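Local coordinates for protein endo-beta-1,2-glucanase (Talaromyces funiculosus, PDB 6IMV) that hydrolyses internal bonds of beta-1,2-glucans, as a fungal endo-acting enzyme of a newly recognised glycoside hydrolase family, at residues N166-W171 with P248-L253; T242-D247 with W273-P278; K297-S302 with A371-Q376. All coordinates share one frame; numbering follows the deposited sequence.

Interaction 1: N166-W171 with P248-L253; sequences NGELLW and PYEGEL. With GLC (alpha-D-glucopyranose), chain D.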
loop_
_atom_site.group_PDB
_atom_site.type_symbol
_atom_site.label_atom_id
_atom_site.label_comp_id
_atom_site.label_asym_id
_atom_site.label_seq_id
_atom_site.Cartn_x
_atom_site.Cartn_y
_atom_site.Cartn_z
ATOM N N ASN A 166 -1.832 -8.650 -6.836
ATOM C CA ASN A 166 -2.626 -8.435 -8.039
ATOM C C ASN A 166 -3.981 -7.817 -7.668
ATOM O O ASN A 166 -4.481 -6.942 -8.385
ATOM C CB ASN A 166 -2.723 -9.718 -8.876
ATOM C CG ASN A 166 -1.466 -9.912 -9.706
ATOM O OD1 ASN A 166 -1.285 -9.245 -10.720
ATOM N ND2 ASN A 166 -0.561 -10.770 -9.248
ATOM N N GLY A 167 -4.553 -8.245 -6.539
ATOM C CA GLY A 167 -5.799 -7.646 -6.040
ATOM C C GLY A 167 -5.662 -6.142 -5.864
ATOM O O GLY A 167 -6.550 -5.363 -6.252
ATOM N N GLU A 168 -4.523 -5.732 -5.298
ATOM C CA GLU A 168 -4.209 -4.316 -5.073
ATOM C C GLU A 168 -4.125 -3.570 -6.411
ATOM O O GLU A 168 -4.717 -2.502 -6.551
ATOM C CB GLU A 168 -2.921 -4.168 -4.262
ATOM C CG GLU A 168 -3.048 -4.712 -2.849
ATOM C CD GLU A 168 -1.759 -4.794 -2.047
ATOM O OE1 GLU A 168 -0.684 -4.820 -2.660
ATOM O OE2 GLU A 168 -1.841 -4.830 -0.815
ATOM N N LEU A 169 -3.405 -4.135 -7.382
ATOM C CA LEU A 169 -3.212 -3.488 -8.674
ATOM C C LEU A 169 -4.548 -3.317 -9.409
ATOM O O LEU A 169 -4.799 -2.272 -10.019
ATOM C CB LEU A 169 -2.230 -4.313 -9.509
ATOM C CG LEU A 169 -1.991 -3.829 -10.942
ATOM C CD1 LEU A 169 -1.584 -2.366 -10.990
ATOM C CD2 LEU A 169 -0.942 -4.693 -11.616
ATOM N N LEU A 170 -5.397 -4.346 -9.374
ATOM C CA LEU A 170 -6.593 -4.368 -10.208
ATOM C C LEU A 170 -7.562 -3.245 -9.815
ATOM O O LEU A 170 -8.087 -2.547 -10.698
ATOM C CB LEU A 170 -7.241 -5.750 -10.130
ATOM C CG LEU A 170 -6.499 -6.819 -10.923
ATOM C CD1 LEU A 170 -6.941 -8.213 -10.508
ATOM C CD2 LEU A 170 -6.695 -6.600 -12.416
ATOM N N TRP A 171 -7.775 -3.035 -8.514
ATOM C CA TRP A 171 -8.684 -1.963 -8.064
ATOM C C TRP A 171 -8.026 -0.593 -8.283
ATOM O O TRP A 171 -8.727 0.396 -8.479
ATOM C CB TRP A 171 -9.149 -2.185 -6.618
ATOM C CG TRP A 171 -10.087 -3.346 -6.495
ATOM C CD1 TRP A 171 -9.801 -4.576 -5.976
ATOM C CD2 TRP A 171 -11.458 -3.410 -6.942
ATOM N NE1 TRP A 171 -10.897 -5.389 -6.059
ATOM C CE2 TRP A 171 -11.929 -4.703 -6.643
ATOM C CE3 TRP A 171 -12.329 -2.505 -7.557
ATOM C CZ2 TRP A 171 -13.226 -5.114 -6.933
ATOM C CZ3 TRP A 171 -13.611 -2.908 -7.860
ATOM C CH2 TRP A 171 -14.056 -4.192 -7.538
ATOM N N PRO A 248 -9.102 -10.814 6.579
ATOM C CA PRO A 248 -9.583 -9.468 6.267
ATOM C C PRO A 248 -8.517 -8.431 5.856
ATOM O O PRO A 248 -8.827 -7.226 5.767
ATOM C CB PRO A 248 -10.261 -8.990 7.559
ATOM C CG PRO A 248 -9.921 -10.020 8.630
ATOM C CD PRO A 248 -8.992 -11.050 8.021
ATOM N N TYR A 249 -7.292 -8.877 5.582
ATOM C CA TYR A 249 -6.185 -7.957 5.260
ATOM C C TYR A 249 -6.182 -7.748 3.733
ATOM O O TYR A 249 -7.235 -7.787 3.119
ATOM C CB TYR A 249 -4.914 -8.443 5.970
ATOM C CG TYR A 249 -5.211 -8.949 7.362
ATOM C CD1 TYR A 249 -5.866 -8.153 8.293
ATOM C CD2 TYR A 249 -4.936 -10.255 7.720
ATOM C CE1 TYR A 249 -6.207 -8.638 9.551
ATOM C CE2 TYR A 249 -5.279 -10.760 8.964
ATOM C CZ TYR A 249 -5.915 -9.949 9.887
ATOM O OH TYR A 249 -6.242 -10.453 11.115
ATOM N N GLU A 250 -5.015 -7.481 3.132
ATOM C CA GLU A 250 -4.959 -6.875 1.790
ATOM C C GLU A 250 -5.499 -7.837 0.733
ATOM O O GLU A 250 -5.997 -7.398 -0.304
ATOM C CB GLU A 250 -3.538 -6.462 1.395
ATOM C CG GLU A 250 -2.743 -5.809 2.506
ATOM C CD GLU A 250 -1.824 -6.795 3.196
ATOM O OE1 GLU A 250 -2.292 -7.464 4.146
ATOM O OE2 GLU A 250 -0.667 -6.945 2.721
ATOM N N GLY A 251 -5.412 -9.143 1.013
ATOM C CA GLY A 251 -5.879 -10.178 0.115
ATOM C C GLY A 251 -7.377 -10.119 -0.141
ATOM O O GLY A 251 -7.866 -10.690 -1.119
ATOM N N GLU A 252 -8.117 -9.414 0.717
ATOM C CA GLU A 252 -9.567 -9.313 0.560
ATOM C C GLU A 252 -9.932 -8.607 -0.753
ATOM O O GLU A 252 -11.005 -8.863 -1.322
ATOM C CB GLU A 252 -10.200 -8.616 1.760
ATOM C CG GLU A 252 -11.708 -8.774 1.800
ATOM C CD GLU A 252 -12.288 -8.373 3.139
ATOM O OE1 GLU A 252 -12.634 -7.181 3.293
ATOM O OE2 GLU A 252 -12.337 -9.239 4.038
ATOM N N LEU A 253 -9.051 -7.734 -1.240
ATOM C CA LEU A 253 -9.276 -7.049 -2.522
ATOM C C LEU A 253 -9.439 -8.084 -3.641
ATOM O O LEU A 253 -10.313 -7.939 -4.505
ATOM C CB LEU A 253 -8.118 -6.088 -2.810
ATOM C CG LEU A 253 -8.056 -4.844 -1.923
ATOM C CD1 LEU A 253 -6.918 -3.937 -2.365
ATOM C CD2 LEU A 253 -9.380 -4.092 -1.936
HETATM C C1 GLC D . 1.242 -12.532 3.964
HETATM C C2 GLC D . 1.196 -11.313 3.069
HETATM C C3 GLC D . 0.933 -10.058 3.881
HETATM C C4 GLC D . -0.378 -10.206 4.631
HETATM C C5 GLC D . -0.309 -11.457 5.509
HETATM C C6 GLC D . -1.652 -11.743 6.176
HETATM O O1 GLC D . 2.418 -12.379 4.787
HETATM O O2 GLC D . 2.477 -11.191 2.433
HETATM O O3 GLC D . 0.866 -8.900 3.050
HETATM O O4 GLC D . -0.640 -9.018 5.390
HETATM O O5 GLC D . 0.047 -12.604 4.728
HETATM O O6 GLC D . -2.665 -11.989 5.197
HETATM O O HOH W 1 0.309 -5.333 0.563
#

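Interaction 2: T242-D247 with W273-P278; sequences TSYLND and WEYKRP. With GLC (alpha-D-glucopyranose), chain D.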
loop_
_atom_site.group_PDB
_atom_site.type_symbol
_atom_site.label_atom_id
_atom_site.label_comp_id
_atom_site.label_asym_id
_atom_site.label_seq_id
_atom_site.Cartn_x
_atom_site.Cartn_y
_atom_site.Cartn_z
ATOM N N THR A 242 -0.842 -24.803 1.313
ATOM C CA THR A 242 -2.170 -24.713 1.876
ATOM C C THR A 242 -2.409 -23.283 2.403
ATOM O O THR A 242 -3.219 -23.077 3.318
ATOM C CB THR A 242 -2.325 -25.838 2.909
ATOM O OG1 THR A 242 -3.697 -25.887 3.286
ATOM C CG2 THR A 242 -1.456 -25.674 4.136
ATOM N N SER A 243 -1.723 -22.301 1.799
ATOM C CA SER A 243 -1.868 -20.868 2.110
ATOM C C SER A 243 -2.930 -20.244 1.199
ATOM O O SER A 243 -2.754 -20.182 -0.023
ATOM C CB SER A 243 -0.563 -20.128 1.946
ATOM O OG SER A 243 0.308 -20.393 3.031
ATOM N N TYR A 244 -3.999 -19.731 1.805
ATOM C CA TYR A 244 -5.113 -19.152 1.061
ATOM C C TYR A 244 -5.330 -17.697 1.479
ATOM O O TYR A 244 -4.992 -17.301 2.586
ATOM C CB TYR A 244 -6.386 -19.974 1.275
ATOM C CG TYR A 244 -6.216 -21.447 1.014
ATOM C CD1 TYR A 244 -6.016 -21.916 -0.276
ATOM C CD2 TYR A 244 -6.235 -22.370 2.051
ATOM C CE1 TYR A 244 -5.844 -23.267 -0.532
ATOM C CE2 TYR A 244 -6.068 -23.726 1.809
ATOM C CZ TYR A 244 -5.863 -24.173 0.515
ATOM O OH TYR A 244 -5.695 -25.503 0.260
ATOM N N LEU A 245 -5.888 -16.915 0.551
ATOM C CA LEU A 245 -6.384 -15.581 0.838
ATOM C C LEU A 245 -7.716 -15.727 1.576
ATOM O O LEU A 245 -8.758 -15.786 0.942
ATOM C CB LEU A 245 -6.552 -14.819 -0.481
ATOM C CG LEU A 245 -5.267 -14.604 -1.272
ATOM C CD1 LEU A 245 -5.505 -13.681 -2.450
ATOM C CD2 LEU A 245 -4.171 -14.042 -0.379
ATOM N N ASN A 246 -7.653 -15.812 2.912
ATOM C CA ASN A 246 -8.827 -16.161 3.715
ATOM C C ASN A 246 -8.996 -15.219 4.914
ATOM O O ASN A 246 -9.711 -15.560 5.877
ATOM C CB ASN A 246 -8.745 -17.612 4.188
ATOM C CG ASN A 246 -7.627 -17.854 5.177
ATOM O OD1 ASN A 246 -6.722 -17.032 5.312
ATOM N ND2 ASN A 246 -7.700 -18.962 5.897
ATOM N N ASP A 247 -8.397 -14.023 4.852
ATOM C CA ASP A 247 -8.405 -13.129 6.007
ATOM C C ASP A 247 -8.857 -11.723 5.607
ATOM O O ASP A 247 -9.010 -11.419 4.429
ATOM C CB ASP A 247 -7.040 -13.180 6.692
ATOM C CG ASP A 247 -5.903 -12.626 5.854
ATOM O OD1 ASP A 247 -6.120 -11.617 5.153
ATOM O OD2 ASP A 247 -4.810 -13.198 5.929
ATOM N N TRP A 273 -16.970 -16.211 1.528
ATOM C CA TRP A 273 -17.164 -15.461 2.767
ATOM C C TRP A 273 -17.235 -16.407 3.969
ATOM O O TRP A 273 -16.742 -16.076 5.046
ATOM C CB TRP A 273 -18.373 -14.536 2.649
ATOM C CG TRP A 273 -18.086 -13.450 1.661
ATOM C CD1 TRP A 273 -18.532 -13.372 0.377
ATOM C CD2 TRP A 273 -17.229 -12.311 1.862
ATOM N NE1 TRP A 273 -18.020 -12.255 -0.233
ATOM C CE2 TRP A 273 -17.223 -11.582 0.651
ATOM C CE3 TRP A 273 -16.500 -11.814 2.950
ATOM C CZ2 TRP A 273 -16.501 -10.402 0.495
ATOM C CZ3 TRP A 273 -15.788 -10.642 2.798
ATOM C CH2 TRP A 273 -15.786 -9.950 1.581
ATOM N N GLU A 274 -17.776 -17.606 3.755
ATOM C CA GLU A 274 -17.862 -18.605 4.801
ATOM C C GLU A 274 -16.453 -19.034 5.219
ATOM O O GLU A 274 -16.148 -19.103 6.397
ATOM C CB GLU A 274 -18.669 -19.805 4.319
ATOM C CG GLU A 274 -18.950 -20.810 5.417
ATOM C CD GLU A 274 -19.834 -21.963 4.978
ATOM O OE1 GLU A 274 -20.550 -21.802 3.958
ATOM O OE2 GLU A 274 -19.796 -23.016 5.648
ATOM N N TYR A 275 -15.602 -19.317 4.231
ATOM C CA TYR A 275 -14.263 -19.799 4.485
ATOM C C TYR A 275 -13.417 -18.696 5.140
ATOM O O TYR A 275 -12.475 -18.987 5.868
ATOM C CB TYR A 275 -13.612 -20.301 3.195
ATOM C CG TYR A 275 -12.316 -21.018 3.448
ATOM C CD1 TYR A 275 -12.316 -22.271 4.040
ATOM C CD2 TYR A 275 -11.097 -20.436 3.153
ATOM C CE1 TYR A 275 -11.135 -22.942 4.309
ATOM C CE2 TYR A 275 -9.907 -21.096 3.402
ATOM C CZ TYR A 275 -9.929 -22.354 3.980
ATOM O OH TYR A 275 -8.770 -23.012 4.243
ATOM N N LYS A 276 -13.762 -17.435 4.859
ATOM C CA LYS A 276 -13.062 -16.267 5.387
ATOM C C LYS A 276 -13.458 -15.984 6.841
ATOM O O LYS A 276 -12.676 -15.398 7.574
ATOM C CB LYS A 276 -13.347 -15.039 4.513
ATOM C CG LYS A 276 -12.381 -14.842 3.350
ATOM C CD LYS A 276 -12.840 -13.813 2.334
ATOM C CE LYS A 276 -13.022 -12.431 2.931
ATOM N NZ LYS A 276 -11.790 -11.935 3.582
ATOM N N ARG A 277 -14.665 -16.406 7.241
ATOM C CA ARG A 277 -15.355 -15.891 8.445
ATOM C C ARG A 277 -14.532 -16.108 9.715
ATOM O O ARG A 277 -14.468 -15.217 10.559
ATOM C CB ARG A 277 -16.744 -16.528 8.579
ATOM C CG ARG A 277 -17.775 -15.648 9.280
ATOM C CD ARG A 277 -19.215 -16.009 8.930
ATOM N NE ARG A 277 -19.566 -15.565 7.581
ATOM C CZ ARG A 277 -20.347 -16.231 6.734
ATOM N NH1 ARG A 277 -20.737 -17.459 7.022
ATOM N NH2 ARG A 277 -20.725 -15.660 5.604
ATOM N N PRO A 278 -13.903 -17.287 9.936
ATOM C CA PRO A 278 -13.135 -17.509 11.161
ATOM C C PRO A 278 -11.910 -16.590 11.334
ATOM O O PRO A 278 -11.356 -16.533 12.425
ATOM C CB PRO A 278 -12.679 -18.978 11.047
ATOM C CG PRO A 278 -13.645 -19.605 10.050
ATOM C CD PRO A 278 -13.951 -18.485 9.075
HETATM C C1 GLC D . 1.242 -12.532 3.964
HETATM C C2 GLC D . 1.196 -11.313 3.069
HETATM C C3 GLC D . 0.933 -10.058 3.881
HETATM C C4 GLC D . -0.378 -10.206 4.631
HETATM C C5 GLC D . -0.309 -11.457 5.509
HETATM C C6 GLC D . -1.652 -11.743 6.176
HETATM O O1 GLC D . 2.418 -12.379 4.787
HETATM O O2 GLC D . 2.477 -11.191 2.433
HETATM O O3 GLC D . 0.866 -8.900 3.050
HETATM O O4 GLC D . -0.640 -9.018 5.390
HETATM O O5 GLC D . 0.047 -12.604 4.728
HETATM O O6 GLC D . -2.665 -11.989 5.197
#

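Interaction 3: K297-S302 with A371-Q376; sequences KGYWFS and ANQTIQ. With NAG (2-acetamido-2-deoxy-beta-D-glucopyranose), chain H; GLC (alpha-D-glucopyranose), chain D.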
loop_
_atom_site.group_PDB
_atom_site.type_symbol
_atom_site.label_atom_id
_atom_site.label_comp_id
_atom_site.label_asym_id
_atom_site.label_seq_id
_atom_site.Cartn_x
_atom_site.Cartn_y
_atom_site.Cartn_z
ATOM N N LYS A 297 -8.932 -8.015 14.959
ATOM C CA LYS A 297 -7.685 -8.703 15.218
ATOM C C LYS A 297 -6.839 -8.708 13.938
ATOM O O LYS A 297 -7.343 -8.989 12.860
ATOM C CB LYS A 297 -7.962 -10.120 15.713
ATOM C CG LYS A 297 -6.753 -10.840 16.289
ATOM C CD LYS A 297 -7.104 -12.222 16.785
ATOM C CE LYS A 297 -5.919 -12.916 17.411
ATOM N NZ LYS A 297 -6.304 -14.247 17.928
ATOM N N GLY A 298 -5.562 -8.339 14.078
ATOM C CA GLY A 298 -4.636 -8.234 12.965
ATOM C C GLY A 298 -3.865 -9.526 12.734
ATOM O O GLY A 298 -3.974 -10.489 13.492
ATOM N N TYR A 299 -3.074 -9.552 11.660
ATOM C CA TYR A 299 -2.132 -10.631 11.467
ATOM C C TYR A 299 -0.950 -10.378 12.412
ATOM O O TYR A 299 -0.720 -11.157 13.358
ATOM C CB TYR A 299 -1.764 -10.791 9.989
ATOM C CG TYR A 299 -1.086 -12.102 9.687
ATOM C CD1 TYR A 299 -1.768 -13.302 9.812
ATOM C CD2 TYR A 299 0.248 -12.149 9.324
ATOM C CE1 TYR A 299 -1.149 -14.516 9.559
ATOM C CE2 TYR A 299 0.882 -13.353 9.055
ATOM C CZ TYR A 299 0.183 -14.539 9.181
ATOM O OH TYR A 299 0.817 -15.716 8.925
ATOM N N TRP A 300 -0.243 -9.265 12.182
ATOM C CA TRP A 300 0.682 -8.670 13.163
ATOM C C TRP A 300 0.084 -7.401 13.778
ATOM O O TRP A 300 0.606 -6.916 14.768
ATOM C CB TRP A 300 2.029 -8.334 12.518
ATOM C CG TRP A 300 2.714 -9.515 11.915
ATOM C CD1 TRP A 300 3.307 -10.545 12.578
ATOM C CD2 TRP A 300 2.882 -9.780 10.511
ATOM N NE1 TRP A 300 3.803 -11.452 11.680
ATOM C CE2 TRP A 300 3.584 -10.998 10.407
ATOM C CE3 TRP A 300 2.507 -9.112 9.337
ATOM C CZ2 TRP A 300 3.925 -11.559 9.180
ATOM C CZ3 TRP A 300 2.839 -9.667 8.123
ATOM C CH2 TRP A 300 3.529 -10.878 8.049
ATOM N N PHE A 301 -0.974 -6.870 13.158
ATOM C CA PHE A 301 -1.467 -5.490 13.349
ATOM C C PHE A 301 -0.409 -4.485 12.865
ATOM O O PHE A 301 -0.298 -3.380 13.401
ATOM C CB PHE A 301 -1.896 -5.226 14.797
ATOM C CG PHE A 301 -3.095 -4.318 14.918
ATOM C CD1 PHE A 301 -4.380 -4.841 14.859
ATOM C CD2 PHE A 301 -2.944 -2.942 15.046
ATOM C CE1 PHE A 301 -5.490 -4.013 14.946
ATOM C CE2 PHE A 301 -4.055 -2.116 15.141
ATOM C CZ PHE A 301 -5.325 -2.654 15.090
ATOM N N SER A 302 0.363 -4.890 11.847
ATOM C CA SER A 302 1.106 -3.984 10.996
ATOM C C SER A 302 0.112 -3.086 10.252
ATOM O O SER A 302 -0.930 -3.583 9.777
ATOM C CB SER A 302 1.964 -4.750 10.020
ATOM O OG SER A 302 2.429 -3.909 8.974
ATOM N N ALA A 371 -3.040 -9.350 17.773
ATOM C CA ALA A 371 -2.485 -9.946 16.547
ATOM C C ALA A 371 -2.568 -11.474 16.638
ATOM O O ALA A 371 -2.405 -12.046 17.708
ATOM C CB ALA A 371 -1.056 -9.499 16.349
ATOM N N ASN A 372 -2.813 -12.107 15.490
ATOM C CA ASN A 372 -2.735 -13.545 15.315
ATOM C C ASN A 372 -1.311 -14.038 15.616
ATOM O O ASN A 372 -1.117 -15.062 16.282
ATOM C CB ASN A 372 -3.128 -13.928 13.890
ATOM C CG ASN A 372 -3.194 -15.424 13.691
ATOM O OD1 ASN A 372 -2.259 -16.026 13.170
ATOM N ND2 ASN A 372 -4.293 -16.020 14.113
ATOM N N GLN A 373 -0.323 -13.286 15.119
ATOM C CA GLN A 373 1.088 -13.623 15.235
ATOM C C GLN A 373 1.729 -12.771 16.330
ATOM O O GLN A 373 1.990 -11.591 16.124
ATOM C CB GLN A 373 1.772 -13.371 13.890
ATOM C CG GLN A 373 1.186 -14.192 12.756
ATOM C CD GLN A 373 1.594 -15.640 12.869
ATOM O OE1 GLN A 373 2.776 -15.971 12.871
ATOM N NE2 GLN A 373 0.615 -16.518 12.945
ATOM N N THR A 374 2.014 -13.391 17.480
ATOM C CA THR A 374 2.474 -12.660 18.661
ATOM C C THR A 374 4.001 -12.603 18.751
ATOM O O THR A 374 4.528 -11.847 19.565
ATOM C CB THR A 374 1.876 -13.263 19.937
ATOM O OG1 THR A 374 2.344 -14.613 20.008
ATOM C CG2 THR A 374 0.364 -13.186 19.933
ATOM N N ILE A 375 4.717 -13.396 17.950
ATOM C CA ILE A 375 6.183 -13.297 17.906
ATOM C C ILE A 375 6.552 -12.147 16.959
ATOM O O ILE A 375 6.423 -12.280 15.753
ATOM C CB ILE A 375 6.843 -14.621 17.470
ATOM C CG1 ILE A 375 6.469 -15.777 18.405
ATOM C CG2 ILE A 375 8.354 -14.444 17.366
ATOM C CD1 ILE A 375 6.827 -17.154 17.872
ATOM N N GLN A 376 7.027 -11.040 17.529
ATOM C CA GLN A 376 7.175 -9.783 16.799
ATOM C C GLN A 376 8.522 -9.133 17.136
ATOM O O GLN A 376 9.022 -9.260 18.249
ATOM C CB GLN A 376 6.018 -8.834 17.118
ATOM C CG GLN A 376 4.677 -9.357 16.627
ATOM C CD GLN A 376 3.644 -8.277 16.380
ATOM O OE1 GLN A 376 3.924 -7.083 16.470
ATOM N NE2 GLN A 376 2.418 -8.701 16.100
HETATM C C1 NAG H . -4.507 -17.435 13.966
HETATM C C2 NAG H . -5.088 -18.045 15.239
HETATM C C3 NAG H . -5.434 -19.498 14.947
HETATM C C4 NAG H . -6.471 -19.532 13.828
HETATM C C5 NAG H . -5.797 -18.983 12.563
HETATM C C6 NAG H . -6.711 -18.977 11.341
HETATM C C7 NAG H . -4.232 -17.119 17.354
HETATM C C8 NAG H . -3.132 -17.173 18.358
HETATM N N2 NAG H . -4.148 -17.978 16.343
HETATM O O3 NAG H . -5.962 -20.086 16.123
HETATM O O4 NAG H . -7.016 -20.850 13.682
HETATM O O5 NAG H . -5.394 -17.636 12.846
HETATM O O6 NAG H . -7.985 -18.410 11.685
HETATM O O7 NAG H . -5.131 -16.313 17.460
HETATM C C1 GLC D . 1.242 -12.532 3.964
HETATM C C2 GLC D . 1.196 -11.313 3.069
HETATM C C3 GLC D . 0.933 -10.058 3.881
HETATM C C4 GLC D . -0.378 -10.206 4.631
HETATM C C5 GLC D . -0.309 -11.457 5.509
HETATM C C6 GLC D . -1.652 -11.743 6.176
HETATM O O1 GLC D . 2.418 -12.379 4.787
HETATM O O2 GLC D . 2.477 -11.191 2.433
HETATM O O3 GLC D . 0.866 -8.900 3.050
HETATM O O4 GLC D . -0.640 -9.018 5.390
HETATM O O5 GLC D . 0.047 -12.604 4.728
HETATM O O6 GLC D . -2.665 -11.989 5.197
HETATM O O HOH W 2 4.848 -14.007 11.699
#

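Interaction 1: N166-W171 with P248-L253
Leu253, on helix 252-261, packs against Gly167, Glu168 and Trp171 on helix 163-182. The motif is a type I beta turn, Tyr249 to Glu252, that leads toward the helix, in a buried contact between helices 163-182 and 252-261, consistent with the (alpha/alpha)6 barrel known for this family. The two backbones come close at Gly167, whose CA lies 5.0 Å from the CA of Leu253, an approach made easier by the missing side chain.

The apolar contacts radiate from Leu253. Its CD1 rests 3.8 Å from Glu168 CA, the two side chains crossing at about a right angle, while its CB and CD2 both face CD1 of the Trp171 indole.

A single direct hydrogen bond joins the segments: Trp171 NE1 donates to Leu253 O at 3.0 Å, with an N-H...O angle of 153°. The acceptor lies close to the indole plane, yet the nitrogen sits above the carbonyl plane, 36° out of it.

The remaining polar contacts concern two glutamate side chains that lie side by side. Glu168, extended beyond CG, brings OE2 to 3.2 Å from Glu250 CB. The like charges of Glu168 OE2 and Glu250 OE2 are 4.3 Å apart, and one water donates to both. Glu250 bends at chi2 (98°), which turns CD out of the line of its chain, and its carboxylate meets the bound glucose, probably one unit of the sophorose. Both oxygens are engaged there: GLC O4 donates to Glu250 OE1 at 2.6 Å, and GLC O3 to Glu250 OE2 at 2.5 Å.

Interaction 2: T242-D247 with W273-P278
Tyr244 and Tyr275 open this contact with an offset edge-to-face pair, the edge of Tyr275 directed at the face of Tyr244 and the planes 80° apart. The centroids of the two rings are separated by 6.0 Å. The closest atoms are Tyr275 OH and Tyr244 CD2, at 3.4 Å. Tyr275 reaches across from helix 266-276 with CG anti to its backbone N (chi1 -170°).

Next along the loop, Leu245 centres an inverse gamma turn, and its side chain leads away from the helix to pack on Val217 and Phe254. Asn246 follows, with its CB 3.8 Å from Tyr275 CE2. Its carbonyl oxygen takes a CA-H...O contact from Lys276, CA to O 3.5 Å, and accepts a conventional hydrogen bond from NE2 of Gln279, next in the chain after 273-278.

At Asp247 backbone and side chain take different partners. The backbone oxygen lies 3.0 Å from Lys276 NZ, but at an angle too poor for a hydrogen bond; the ammonium group, on a chain bent at chi3 and chi4, forms its salt bridge with Glu252. The Asp247 side chain points away from the helix, where OD2 accepts from GLC O6 at 2.6 Å and OD1 from the backbone N of Tyr249.

The contact thus packs the loop leading to helix 252-261 on the next helix, 266-276, and this loop carries a sugar-binding carboxylate. With no direct hydrogen bond across the segments, rings and a CA-H...O contact join them, and the Asp247 carbonyl may at most ease the ammonium charge.

Interaction 3: K297-S302 with A371-Q376
Gly298 and Ala371 form a single beta bridge between two irregular loops, the second carrying an N-glycosylation sequon, Asn372-Gln373-Thr374. The tight part is backbone-led. Asn372 N donates to Gly298 O at 2.8 Å, and Gln373 N to Tyr299 O at 2.8 Å, nearly along the C=O axis. Ala371 CB is pressed against two carbonyl oxygens, those of Tyr299 and Trp300.

Beside these bonds the Tyr299 ring is sandwiched. Gln373, with CG anti to its carbonyl carbon (chi1 -60°), lays that CG over one face in a CH-pi contact, 3.8 Å from the ring centroid, while C6 of the bound glucose approaches the opposite face, 3.6 Å from Tyr299 CG. An alanine in place of Tyr299 would probably leave Gln373 CG without its aromatic partner and the sugar C6 with little to rest on.

The looser side is watery and glycosylated. A water accepts from Trp300 NE1 and donates to Gln373 OE1, bridging two side chains whose indole and amide planes are nearly perpendicular. Asn372 ND2 is bonded covalently to NAG C1, and its OD1 receives Gln373 NE2, which would limit rotation of the glycosylated amide.

At the far end, Gln376 NE2 grips both loops, donating to Trp300 O in the carbonyl plane, on a lone pair, at 2.9 Å and to Gln373 O, also at 2.9 Å.

How the interactions relate
The three contacts illustrate how chemistry differs with the elements joined. Interaction 1 is fully buried, helix against turn and helix; interaction 2 lies at the surface, loop against helix; interaction 3, between two loops, is partly buried and has the richest direct hydrogen bonding of the three. Interactions 1 and 2 are joined in the chain, 242-247 running straight into 248-253, and are tied again by the salt bridge of Glu252 with Lys276. Tyr249 OH links interaction 1 to interaction 3 through a probable hydrogen bond to Lys297 O. All three touch the same glucose: two supply carboxylate acceptors, the third aromatic surface, consistent with a carbohydrate-binding cleft.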